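Local coordinates for pectate lyase 1 (Juniperus ashei, PDB 1PXZ), which cleaves (1->4)-alpha-D-galacturonan by elimination with low activity, probably with the help of one calcium ion, and is the major allergen of cedar pollen, at residues P3-S6 and C7-D11; L58-G61 and A62-K66; I261-E264 and G265-F268. All blocks are in the same frame, centred on the assembly; numbering follows the deposited sequence.

Overall arrangement
Three local contacts, met in series along the chain, show how a parallel beta-helix is finished at its turns, side and end. Interaction 1 lies in the short N-terminal helix 5-9, which rests against the beta-helical body. Interaction 2 follows in helix 58-63, which comes between strands 39-43 and 68-72 in the chain and covers the N-terminal end of the beta-helix. Interaction 3 comes much later, at the bend between strands 260-264 and 267-269. Each closes a single turn; none encloses, crosses or touches another. The centres of interactions 2 and 3 are about 37 Å apart, on opposite sides of the chain's centre; interaction 1 lies about 28 Å and 23 Å from them, centre to centre.

Interaction 1 of 3, residues P3-S6 and C7-D11; sequences PIDS and CWRGD
D5 meets both W8 and R9 across the first turn of helix 5-9, using its carbonyl and its carboxylate on different jobs. The carbonyl oxygen takes the main-chain N-H of R9, with D5 O to R9 N at 2.8 Å, and a weak second bond from that of W8. The same D5 O also touches R9 CG at 3.1 Å, while that methylene lies over the middle of the W8 ring. D5 and W8 run side by side, carboxylate and indole planes 74° apart; OD1 and NE1 are joined through a water, 2.8 Å from D5 OD1 and 2.9 Å from W8 NE1. The water donates to the acid and accepts from the indole, while H165 bonds directly to the same OD1.

C7 closes the turn by bonding to I4, with C7 N 3.1 Å from I4 O. Its SG forms the disulfide to C24. S6 OG reaches back weakly to P3 O, and S6 O accepts a weak bond from G10 N.

Because R9 NH1 stays 4.0 Å from D5 OD2, the ion pair is a long one; OD1 is gripped by H165 and the water, and the more distant charge of R9 probably adds a diffuse stabilisation of the carboxylate.

Interaction 2 of 3, residues L58-G61 and A62-K66; sequences LRYG and ATREK
The guanidinium of R64 lies flat on one face of the Y60 ring, the two planes only 13° apart and the centres 4.1 Å from each other. R64 NE sits above the middle of the ring. CZ and NH1 extend toward the CE1 rim, where R64 NH1 comes to 3.7 Å from Y60 CE1, and CD is carried over the same face as a CH-pi donor. Stacking, cation-pi and CH-pi contacts therefore share one surface. At the guanidinium edge, in its plane, lie T63 OG1 and a water. R64 NH2 gives T63 OG1 a nearly straight bond of 2.9 Å (167°), and the water accepts from NH1 while also bonding to Y60 OH, so that it spans the outer ends of the two stacked groups.

This takes place on helix 58-63, the short helix that follows strand 39-43 and precedes strand 68-72 in the chain and packs over the N-terminal end of the parallel beta-helix, as the end-capping helix of pectate lyases does. Y60 leans on P53, P55 and Y41, and R64 on L135 of strand 132-137.

Bends at chi2 (-53°) and chi3 fold the R64 chain back over the preceding turn. This brings R64 NE to 3.0 Å from Y60 O, a bond tilted from both the carbonyl and the guanidinium planes. The T63 hydroxyl links the system to the helix backbone: it donates to R59 O, 2.8 Å from T63 OG1, and so offers its oxygen to R64 as an acceptor. Its methyl, CG2, packs against R59 CG at 3.9 Å. The R59 guanidinium turns elsewhere, to a salt bridge with D48 and to the carbonyls of M82 and P83. Further back, A62 N bonds to L58 O at 2.9 Å, while A62 and L58 both press on L84.

Interaction 3 of 3, residues I261-E264 and G265-F268; sequences ILSE and GNSF
S263 and N266 are joined by the one hydrogen bond across this bend: N266 ND2 lies 2.9 Å from S263 OG, which sits close to the plane of the amide. With OG anti to the backbone N (chi1 171°), the serine reaches across the turn to meet that donor. Both partners have further bonds, S263 OG to D301, and N266 through ND2 to V240 O and through OD1 to the N-H of N243. The amide is thus gripped at both its nitrogen and its oxygen and its rotation fixed. D301 also accepts the main-chain N-H of N266.

The aromatic contact comes from F268, whose ring edge meets the serine hydroxyl, CZ lying 3.7 Å from S263 OG, which is in the plane of the ring. The ring also meets Y245 in the preceding coil, at about 35°.

Charge is handled apart from the turn. E264, extended beyond CG, forms a salt bridge with R300 and hydrogen bonds to H239 and T318.

G265 adopts a left-handed backbone conformation (phi 67°) and, with N266, makes the sharp two-residue bend between strands. Such an inward asparagine, bonded to the coil before it, is consistent with the asparagine stack of pectate lyases. Strand 260-264 lies between strands 237-241 and 296-299, and strand 267-269 between 244-245 and 302-304, all parallel, so the bend is stacked between coils on either side.

Interaction 1 of 3, residues P3-S6 and C7-D11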
ATOM      1  N   PRO A   3      -2.453  13.240  10.897  1.00 13.64           N
ATOM      2  CA  PRO A   3      -1.550  12.792  11.968  1.00 13.92           C
ATOM      3  C   PRO A   3      -0.204  12.240  11.522  1.00 11.60           C
ATOM      4  O   PRO A   3       0.732  12.264  12.325  1.00 12.46           O
ATOM      5  CB  PRO A   3      -2.334  11.640  12.634  1.00 12.86           C
ATOM      6  CG  PRO A   3      -3.770  12.022  12.417  1.00 13.70           C
ATOM      7  CD  PRO A   3      -3.785  12.568  11.021  1.00 14.07           C
ATOM      8  N   ILE A   4      -0.098  11.721  10.302  1.00 11.29           N
ATOM      9  CA  ILE A   4       1.212  11.211   9.851  1.00 10.57           C
ATOM     10  C   ILE A   4       2.038  12.394   9.385  1.00 13.65           C
ATOM     11  O   ILE A   4       3.137  12.667   9.850  1.00 16.79           O
ATOM     12  CB  ILE A   4       1.073  10.169   8.744  1.00 13.03           C
ATOM     13  CG1 ILE A   4       0.312   8.907   9.195  1.00 23.25           C
ATOM     14  CG2 ILE A   4       2.437   9.808   8.184  1.00 14.99           C
ATOM     15  CD1 ILE A   4       0.057   7.901   8.086  1.00 15.86           C
ATOM     16  N   ASP A   5       1.493  13.166   8.447  1.00  9.12           N
ATOM     17  CA  ASP A   5       2.306  14.234   7.860  1.00 11.27           C
ATOM     18  C   ASP A   5       2.657  15.293   8.877  1.00 12.38           C
ATOM     19  O   ASP A   5       3.687  15.971   8.795  1.00 15.42           O
ATOM     20  CB  ASP A   5       1.518  14.851   6.708  1.00 11.10           C
ATOM     21  CG  ASP A   5       1.521  14.020   5.439  1.00 12.75           C
ATOM     22  OD1 ASP A   5       2.035  12.898   5.421  1.00 13.08           O
ATOM     23  OD2 ASP A   5       1.006  14.497   4.412  1.00 20.42           O
ATOM     24  N   SER A   6       1.758  15.489   9.855  1.00 13.60           N
ATOM     25  CA  SER A   6       2.055  16.567  10.812  1.00 20.79           C
ATOM     26  C   SER A   6       3.354  16.314  11.576  1.00 14.75           C
ATOM     27  O   SER A   6       4.037  17.240  11.998  1.00 22.69           O
ATOM     28  CB  SER A   6       0.892  16.743  11.805  1.00 24.65           C
ATOM     29  OG  SER A   6       0.893  15.620  12.681  1.00 46.82           O
ATOM     30  N   CYS A   7       3.689  15.057  11.725  1.00  9.22           N
ATOM     31  CA  CYS A   7       4.827  14.585  12.508  1.00 14.28           C
ATOM     32  C   CYS A   7       6.130  14.941  11.812  1.00 23.03           C
ATOM     33  O   CYS A   7       7.086  15.271  12.515  1.00 16.31           O
ATOM     34  CB  CYS A   7       4.684  13.079  12.722  1.00 19.00           C
ATOM     35  SG  CYS A   7       6.082  12.195  13.451  1.00 27.99           S
ATOM     36  N   TRP A   8       6.228  14.915  10.482  1.00 14.07           N
ATOM     37  CA  TRP A   8       7.523  15.230   9.867  1.00 14.40           C
ATOM     38  C   TRP A   8       7.481  16.470   9.001  1.00 13.93           C
ATOM     39  O   TRP A   8       8.485  16.953   8.455  1.00 11.60           O
ATOM     40  CB  TRP A   8       8.014  14.034   9.045  1.00 13.47           C
ATOM     41  CG  TRP A   8       7.160  13.678   7.879  1.00  9.24           C
ATOM     42  CD1 TRP A   8       6.091  12.810   7.960  1.00 17.15           C
ATOM     43  CD2 TRP A   8       7.227  14.106   6.518  1.00  9.79           C
ATOM     44  NE1 TRP A   8       5.501  12.684   6.728  1.00 15.18           N
ATOM     45  CE2 TRP A   8       6.178  13.467   5.826  1.00 15.66           C
ATOM     46  CE3 TRP A   8       8.067  14.964   5.807  1.00 14.11           C
ATOM     47  CZ2 TRP A   8       5.960  13.668   4.463  1.00 15.35           C
ATOM     48  CZ3 TRP A   8       7.856  15.172   4.450  1.00 12.14           C
ATOM     49  CH2 TRP A   8       6.801  14.517   3.798  1.00 21.10           C
ATOM     50  N   ARG A   9       6.302  17.066   8.838  1.00 13.84           N
ATOM     51  CA  ARG A   9       6.239  18.330   8.108  1.00 18.37           C
ATOM     52  C   ARG A   9       5.962  19.538   8.985  1.00 20.32           C
ATOM     53  O   ARG A   9       5.905  20.658   8.476  1.00 35.84           O
ATOM     54  CB  ARG A   9       5.148  18.235   7.024  1.00 19.44           C
ATOM     55  CG  ARG A   9       5.218  16.916   6.266  1.00 18.04           C
ATOM     56  CD  ARG A   9       4.348  16.912   5.020  1.00 21.97           C
ATOM     57  NE  ARG A   9       4.913  17.723   3.943  1.00 36.13           N
ATOM     58  CZ  ARG A   9       4.456  17.689   2.692  1.00 43.92           C
ATOM     59  NH1 ARG A   9       3.437  16.898   2.365  1.00 39.56           N
ATOM     60  NH2 ARG A   9       5.035  18.463   1.782  1.00 31.49           N
ATOM     61  N   GLY A  10       5.770  19.386  10.290  1.00 22.72           N
ATOM     62  CA  GLY A  10       5.446  20.500  11.156  1.00 24.98           C
ATOM     63  C   GLY A  10       6.618  21.332  11.627  1.00 35.16           C
ATOM     64  O   GLY A  10       6.589  22.567  11.529  1.00 50.60           O
ATOM     65  N   ASP A  11       7.684  20.737  12.176  1.00 15.59           N
ATOM     66  CA  ASP A  11       8.805  21.600  12.584  1.00 16.34           C
ATOM     67  C   ASP A  11      10.107  20.921  12.150  1.00 20.71           C
ATOM     68  O   ASP A  11      11.031  20.734  12.935  1.00 26.37           O
ATOM     69  CB  ASP A  11       8.819  21.880  14.074  1.00 20.57           C
ATOM     70  CG  ASP A  11       8.974  20.601  14.874  1.00 32.52           C
ATOM     71  OD1 ASP A  11       8.627  19.550  14.288  1.00 40.05           O
ATOM     72  OD2 ASP A  11       9.443  20.674  16.029  1.00 35.16           O
TER
HETATM   73  O   HOH W   1       3.844  10.719   5.409  1.00 20.27           O

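Interaction 2 of 3, residues L58-G61 and A62-K66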
ATOM      1  N   LEU A  58      19.448   1.303  -8.949  1.00  9.75           N
ATOM      2  CA  LEU A  58      18.432   1.070  -7.912  1.00  8.90           C
ATOM      3  C   LEU A  58      18.524  -0.343  -7.377  1.00 10.13           C
ATOM      4  O   LEU A  58      18.448  -0.619  -6.169  1.00 10.75           O
ATOM      5  CB  LEU A  58      17.059   1.375  -8.526  1.00 10.37           C
ATOM      6  CG  LEU A  58      15.865   1.032  -7.630  1.00 10.61           C
ATOM      7  CD1 LEU A  58      15.972   1.779  -6.314  1.00  9.27           C
ATOM      8  CD2 LEU A  58      14.553   1.354  -8.350  1.00 10.37           C
ATOM      9  N   ARG A  59      18.697  -1.333  -8.273  1.00  6.79           N
ATOM     10  CA  ARG A  59      18.702  -2.716  -7.795  1.00  6.59           C
ATOM     11  C   ARG A  59      19.898  -2.991  -6.902  1.00  9.96           C
ATOM     12  O   ARG A  59      19.782  -3.731  -5.930  1.00 12.09           O
ATOM     13  CB  ARG A  59      18.675  -3.724  -8.943  1.00 10.66           C
ATOM     14  CG  ARG A  59      18.558  -5.183  -8.473  1.00 11.14           C
ATOM     15  CD  ARG A  59      18.608  -6.086  -9.709  1.00 11.02           C
ATOM     16  NE  ARG A  59      17.526  -5.799 -10.653  1.00  9.65           N
ATOM     17  CZ  ARG A  59      16.335  -6.376 -10.599  1.00 12.66           C
ATOM     18  NH1 ARG A  59      16.038  -7.270  -9.660  1.00  9.20           N
ATOM     19  NH2 ARG A  59      15.425  -6.055 -11.502  1.00 13.21           N
ATOM     20  N   TYR A  60      21.061  -2.407  -7.200  1.00 11.92           N
ATOM     21  CA  TYR A  60      22.171  -2.609  -6.254  1.00  8.31           C
ATOM     22  C   TYR A  60      21.805  -2.118  -4.868  1.00  5.33           C
ATOM     23  O   TYR A  60      22.003  -2.778  -3.861  1.00 11.79           O
ATOM     24  CB  TYR A  60      23.403  -1.859  -6.768  1.00  9.47           C
ATOM     25  CG  TYR A  60      24.656  -2.021  -5.925  1.00 10.84           C
ATOM     26  CD1 TYR A  60      25.554  -3.053  -6.176  1.00 21.52           C
ATOM     27  CD2 TYR A  60      24.948  -1.143  -4.889  1.00 14.89           C
ATOM     28  CE1 TYR A  60      26.708  -3.219  -5.417  1.00 20.57           C
ATOM     29  CE2 TYR A  60      26.092  -1.301  -4.127  1.00 12.58           C
ATOM     30  CZ  TYR A  60      26.963  -2.329  -4.394  1.00 20.54           C
ATOM     31  OH  TYR A  60      28.092  -2.445  -3.611  1.00 20.74           O
ATOM     32  N   GLY A  61      21.297  -0.896  -4.727  1.00  7.42           N
ATOM     33  CA  GLY A  61      21.049  -0.492  -3.339  1.00  8.54           C
ATOM     34  C   GLY A  61      19.930  -1.298  -2.708  1.00  8.68           C
ATOM     35  O   GLY A  61      19.970  -1.628  -1.518  1.00 10.76           O
ATOM     36  N   ALA A  62      18.906  -1.619  -3.500  1.00  8.59           N
ATOM     37  CA  ALA A  62      17.738  -2.316  -2.937  1.00  9.53           C
ATOM     38  C   ALA A  62      18.064  -3.729  -2.495  1.00 12.38           C
ATOM     39  O   ALA A  62      17.378  -4.298  -1.653  1.00  9.37           O
ATOM     40  CB  ALA A  62      16.614  -2.323  -3.963  1.00  8.64           C
ATOM     41  N   THR A  63      19.125  -4.356  -3.036  1.00 11.32           N
ATOM     42  CA  THR A  63      19.408  -5.732  -2.669  1.00  9.13           C
ATOM     43  C   THR A  63      20.503  -5.865  -1.609  1.00 10.21           C
ATOM     44  O   THR A  63      20.838  -6.998  -1.234  1.00 11.79           O
ATOM     45  CB  THR A  63      19.862  -6.563  -3.898  1.00  9.29           C
ATOM     46  OG1 THR A  63      20.925  -5.856  -4.553  1.00  9.75           O
ATOM     47  CG2 THR A  63      18.720  -6.705  -4.895  1.00 10.58           C
ATOM     48  N   ARG A  64      21.070  -4.761  -1.131  1.00 10.16           N
ATOM     49  CA  ARG A  64      22.142  -4.929  -0.147  1.00  9.14           C
ATOM     50  C   ARG A  64      21.577  -5.496   1.147  1.00 21.52           C
ATOM     51  O   ARG A  64      20.423  -5.265   1.526  1.00 13.92           O
ATOM     52  CB  ARG A  64      22.864  -3.613   0.141  1.00 13.28           C
ATOM     53  CG  ARG A  64      23.649  -3.000  -0.994  1.00 13.88           C
ATOM     54  CD  ARG A  64      24.666  -3.918  -1.666  1.00 11.19           C
ATOM     55  NE  ARG A  64      24.001  -4.685  -2.722  1.00 11.45           N
ATOM     56  CZ  ARG A  64      24.556  -5.657  -3.436  1.00 19.90           C
ATOM     57  NH1 ARG A  64      25.824  -6.030  -3.255  1.00 12.36           N
ATOM     58  NH2 ARG A  64      23.836  -6.279  -4.359  1.00 11.90           N
ATOM     59  N   GLU A  65      22.402  -6.250   1.885  1.00 17.25           N
ATOM     60  CA  GLU A  65      21.949  -6.701   3.200  1.00 19.79           C
ATOM     61  C   GLU A  65      21.971  -5.550   4.195  1.00 15.14           C
ATOM     62  O   GLU A  65      21.115  -5.468   5.076  1.00 20.00           O
ATOM     63  CB  GLU A  65      22.811  -7.863   3.707  1.00 36.89           C
ATOM     64  CG  GLU A  65      22.209  -9.239   3.481  1.00 59.97           C
ATOM     65  CD  GLU A  65      20.967  -9.279   2.608  1.00 68.10           C
ATOM     66  OE1 GLU A  65      21.086  -9.243   1.351  1.00 32.31           O
ATOM     67  OE2 GLU A  65      19.862  -9.361   3.211  1.00 49.16           O
ATOM     68  N   LYS A  66      22.926  -4.623   4.123  1.00 15.38           N
ATOM     69  CA  LYS A  66      22.901  -3.574   5.145  1.00 17.04           C
ATOM     70  C   LYS A  66      21.718  -2.617   4.971  1.00 13.58           C
ATOM     71  O   LYS A  66      21.150  -2.513   3.888  1.00 11.40           O
ATOM     72  CB  LYS A  66      24.209  -2.789   5.114  1.00 17.48           C
ATOM     73  CG  LYS A  66      24.366  -1.952   3.848  1.00 23.32           C
ATOM     74  CD  LYS A  66      25.804  -1.429   3.762  1.00 29.33           C
ATOM     75  CE  LYS A  66      25.828   0.085   3.827  1.00 36.72           C
ATOM     76  NZ  LYS A  66      27.138   0.635   4.262  1.00 44.79           N
TER
HETATM   77  O   HOH W   2      27.871  -4.646  -1.897  1.00 40.42           O

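Interaction 3 of 3, residues I261-E264 and G265-F268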
ATOM      1  N   ILE A 261     -13.508  -5.884   8.719  1.00 10.13           N
ATOM      2  CA  ILE A 261     -13.309  -4.600   8.072  1.00  6.79           C
ATOM      3  C   ILE A 261     -13.895  -3.486   8.919  1.00 12.19           C
ATOM      4  O   ILE A 261     -15.097  -3.430   9.126  1.00 12.28           O
ATOM      5  CB  ILE A 261     -13.924  -4.593   6.648  1.00  8.31           C
ATOM      6  CG1 ILE A 261     -13.322  -5.701   5.790  1.00  8.74           C
ATOM      7  CG2 ILE A 261     -13.781  -3.195   6.068  1.00  8.31           C
ATOM      8  CD1 ILE A 261     -13.910  -5.892   4.402  1.00 11.79           C
ATOM      9  N   LEU A 262     -13.018  -2.614   9.402  1.00  9.79           N
ATOM     10  CA  LEU A 262     -13.365  -1.482  10.231  1.00  3.67           C
ATOM     11  C   LEU A 262     -13.200  -0.197   9.432  1.00  7.69           C
ATOM     12  O   LEU A 262     -12.112   0.358   9.315  1.00  8.90           O
ATOM     13  CB  LEU A 262     -12.546  -1.480  11.524  1.00  6.98           C
ATOM     14  CG  LEU A 262     -12.555  -2.838  12.267  1.00  9.83           C
ATOM     15  CD1 LEU A 262     -11.800  -2.717  13.584  1.00 11.47           C
ATOM     16  CD2 LEU A 262     -13.978  -3.333  12.506  1.00 12.60           C
ATOM     17  N   SER A 263     -14.339   0.239   8.877  1.00  6.95           N
ATOM     18  CA  SER A 263     -14.393   1.470   8.101  1.00  9.78           C
ATOM     19  C   SER A 263     -14.712   2.643   9.023  1.00 11.03           C
ATOM     20  O   SER A 263     -15.749   2.625   9.678  1.00 11.29           O
ATOM     21  CB  SER A 263     -15.445   1.341   6.996  1.00  8.82           C
ATOM     22  OG  SER A 263     -15.652   2.601   6.366  1.00 10.03           O
ATOM     23  N   GLU A 264     -13.825   3.636   9.099  1.00  6.12           N
ATOM     24  CA  GLU A 264     -14.035   4.768   9.999  1.00  5.50           C
ATOM     25  C   GLU A 264     -13.638   6.083   9.371  1.00 10.69           C
ATOM     26  O   GLU A 264     -12.494   6.217   8.908  1.00 10.76           O
ATOM     27  CB  GLU A 264     -13.191   4.482  11.250  1.00 11.27           C
ATOM     28  CG  GLU A 264     -13.307   5.505  12.360  1.00 16.23           C
ATOM     29  CD  GLU A 264     -12.588   5.091  13.632  1.00 21.32           C
ATOM     30  OE1 GLU A 264     -11.813   4.104  13.621  1.00 14.03           O
ATOM     31  OE2 GLU A 264     -12.821   5.798  14.644  1.00 17.83           O
ATOM     32  N   GLY A 265     -14.539   7.053   9.320  1.00  6.50           N
ATOM     33  CA  GLY A 265     -14.186   8.378   8.851  1.00  7.34           C
ATOM     34  C   GLY A 265     -13.816   8.448   7.386  1.00 10.75           C
ATOM     35  O   GLY A 265     -13.080   9.368   6.972  1.00 10.91           O
ATOM     36  N   ASN A 266     -14.301   7.543   6.553  1.00  7.10           N
ATOM     37  CA  ASN A 266     -14.085   7.618   5.104  1.00  6.65           C
ATOM     38  C   ASN A 266     -15.111   8.524   4.444  1.00 16.02           C
ATOM     39  O   ASN A 266     -16.174   8.753   5.035  1.00 10.34           O
ATOM     40  CB  ASN A 266     -14.168   6.205   4.513  1.00  6.89           C
ATOM     41  CG  ASN A 266     -13.052   5.336   5.069  1.00  7.48           C
ATOM     42  OD1 ASN A 266     -11.880   5.663   4.843  1.00  9.18           O
ATOM     43  ND2 ASN A 266     -13.396   4.267   5.768  1.00  4.86           N
ATOM     44  N   SER A 267     -14.828   9.022   3.247  1.00  7.57           N
ATOM     45  CA  SER A 267     -15.842   9.780   2.506  1.00  7.77           C
ATOM     46  C   SER A 267     -16.060   9.064   1.173  1.00 18.39           C
ATOM     47  O   SER A 267     -15.115   8.856   0.400  1.00  8.91           O
ATOM     48  CB  SER A 267     -15.417  11.224   2.308  1.00 11.24           C
ATOM     49  OG  SER A 267     -16.325  11.920   1.448  1.00 11.89           O
ATOM     50  N   PHE A 268     -17.300   8.648   0.918  1.00  9.56           N
ATOM     51  CA  PHE A 268     -17.594   7.828  -0.248  1.00  6.91           C
ATOM     52  C   PHE A 268     -18.528   8.598  -1.180  1.00 13.80           C
ATOM     53  O   PHE A 268     -19.631   8.946  -0.742  1.00 11.34           O
ATOM     54  CB  PHE A 268     -18.244   6.511   0.160  1.00 11.98           C
ATOM     55  CG  PHE A 268     -17.533   5.591   1.133  1.00  9.62           C
ATOM     56  CD1 PHE A 268     -16.477   4.782   0.718  1.00  7.73           C
ATOM     57  CD2 PHE A 268     -17.924   5.532   2.471  1.00  8.34           C
ATOM     58  CE1 PHE A 268     -15.856   3.945   1.640  1.00  7.84           C
ATOM     59  CE2 PHE A 268     -17.309   4.693   3.386  1.00  8.93           C
ATOM     60  CZ  PHE A 268     -16.265   3.874   2.966  1.00  8.20           C
TER